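Local coordinates for Lmo2184 protein (Listeria monocytogenes serovar 1/2a, PDB 5JOQ), which probably binds heme as the lipid-anchored substrate-binding component of an iron-uptake ABC transporter, at residues V235-M238 with F239-E242. Sequence-based numbering, arbitrary orientation.
Sequences VVKM and FDEE
The phenyl ring of Phe239 carries Val235 on one face, one helical turn earlier: methyl CG1 sits 3.8 Å from the ring centroid, 28° off the normal, a CH-pi contact. The Val235 carbonyl O lies 3.5 Å above the ring plane, displaced toward the rim, while Val236 CA and the Met238 carbonyl carbon approach obliquely. With chi1 at -69°, CG of Phe239 stands beside its own backbone N, which swings the ring back alongside Val235. Valine suits this place because CG1, anti to the backbone N, is the branch directed onto the face. Phe239 also packs on Val175 and Pro176, and Val235 on His229 of a second subunit.

Polar residues share another side of helix 233-245, which follows strand 223-227 and packs near strand 260-262, where Val236 and Asp240 touch Asp262. Lysine's long chain reaches residues three and four further on, and aspartate's short carboxylate lies beside it: Lys237 NZ meets Asp240 OD2 at 2.8 Å, from the anti side and 31° out of the carboxylate plane. A longer salt bridge joins Lys237 NZ to Glu241 OE2 at 3.8 Å, and a water accepting from this ammonium group and donating to this carboxylate oxygen links the two. Arg226 holds Asp240 OD1 and Lys244 holds Glu241 OE1.

Successive i to i+4 backbone bonds, such as Phe239 N to Val235 O (3.0 Å), set the spacing. The chemistry thus implies a helix with an apolar flank and a buried charge network, where surrounding carboxylates would favour a protonated Lys237 and its salt bridge to Asp103 of the second subunit extends the network across the interface.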
loop_
_atom_site.group_PDB
_atom_site.type_symbol
_atom_site.label_atom_id
_atom_site.label_comp_id
_atom_site.label_asym_id
_atom_site.label_seq_id
_atom_site.Cartn_x
_atom_site.Cartn_y
_atom_site.Cartn_z
ATOM N N VAL A 235 0.737 -4.880 -5.895
ATOM C CA VAL A 235 1.345 -5.582 -4.766
ATOM C C VAL A 235 0.765 -6.984 -4.641
ATOM O O VAL A 235 1.486 -7.963 -4.392
ATOM C CB VAL A 235 1.131 -4.793 -3.455
ATOM C CG1 VAL A 235 1.546 -5.636 -2.290
ATOM C CG2 VAL A 235 1.898 -3.451 -3.486
ATOM N N VAL A 236 -0.538 -7.110 -4.805
ATOM C CA VAL A 236 -1.188 -8.400 -4.685
ATOM C C VAL A 236 -0.641 -9.399 -5.716
ATOM O O VAL A 236 -0.513 -10.556 -5.431
ATOM C CB VAL A 236 -2.719 -8.275 -4.773
ATOM C CG1 VAL A 236 -3.371 -9.656 -4.809
ATOM C CG2 VAL A 236 -3.245 -7.444 -3.612
ATOM N N LYS A 237 -0.330 -8.919 -6.905
ATOM C CA LYS A 237 0.228 -9.781 -7.932
ATOM C C LYS A 237 1.567 -10.341 -7.474
ATOM O O LYS A 237 1.852 -11.481 -7.659
ATOM C CB LYS A 237 0.375 -9.065 -9.266
ATOM C CG LYS A 237 0.855 -9.972 -10.384
ATOM C CD LYS A 237 0.065 -11.261 -10.462
ATOM C CE LYS A 237 0.620 -12.210 -11.511
ATOM N NZ LYS A 237 -0.076 -13.512 -11.609
ATOM N N MET A 238 2.365 -9.507 -6.843
ATOM C CA MET A 238 3.652 -9.897 -6.329
ATOM C C MET A 238 3.440 -10.994 -5.275
ATOM O O MET A 238 4.155 -11.970 -5.233
ATOM C CB MET A 238 4.304 -8.650 -5.735
ATOM C CG MET A 238 5.668 -8.785 -5.122
ATOM S SD MET A 238 6.464 -7.182 -4.868
ATOM C CE MET A 238 5.378 -6.372 -3.721
ATOM N N PHE A 239 2.423 -10.825 -4.439
ATOM C CA PHE A 239 2.127 -11.811 -3.418
ATOM C C PHE A 239 1.760 -13.131 -4.094
ATOM O O PHE A 239 2.143 -14.168 -3.639
ATOM C CB PHE A 239 0.958 -11.392 -2.532
ATOM C CG PHE A 239 1.233 -10.222 -1.619
ATOM C CD1 PHE A 239 2.508 -9.732 -1.392
ATOM C CD2 PHE A 239 0.182 -9.634 -0.957
ATOM C CE1 PHE A 239 2.695 -8.661 -0.544
ATOM C CE2 PHE A 239 0.367 -8.576 -0.111
ATOM C CZ PHE A 239 1.627 -8.093 0.102
ATOM N N ASP A 240 1.012 -13.044 -5.186
ATOM C CA ASP A 240 0.590 -14.236 -5.938
ATOM C C ASP A 240 1.804 -15.034 -6.380
ATOM O O ASP A 240 1.834 -16.270 -6.261
ATOM C CB ASP A 240 -0.267 -13.834 -7.149
ATOM C CG ASP A 240 -0.575 -15.035 -8.079
ATOM O OD1 ASP A 240 -1.235 -15.984 -7.620
ATOM O OD2 ASP A 240 -0.087 -15.028 -9.234
ATOM N N GLU A 241 2.818 -14.347 -6.935
ATOM C CA GLU A 241 4.038 -15.056 -7.307
ATOM C C GLU A 241 4.709 -15.699 -6.092
ATOM O O GLU A 241 5.296 -16.776 -6.202
ATOM C CB GLU A 241 5.050 -14.117 -7.987
ATOM C CG GLU A 241 4.564 -13.451 -9.233
ATOM C CD GLU A 241 4.373 -14.390 -10.420
ATOM O OE1 GLU A 241 4.898 -15.530 -10.465
ATOM O OE2 GLU A 241 3.698 -13.938 -11.349
ATOM N N GLU A 242 4.674 -15.033 -4.939
ATOM C CA GLU A 242 5.344 -15.598 -3.772
ATOM C C GLU A 242 4.630 -16.863 -3.286
ATOM O O GLU A 242 5.275 -17.868 -2.958
ATOM C CB GLU A 242 5.410 -14.549 -2.652
ATOM C CG GLU A 242 6.401 -14.967 -1.518
ATOM C CD GLU A 242 5.869 -16.079 -0.563
ATOM O OE1 GLU A 242 4.650 -16.148 -0.295
ATOM O OE2 GLU A 242 6.706 -16.875 -0.063
HETATM O O HOH W 1 2.204 -15.176 -12.931
#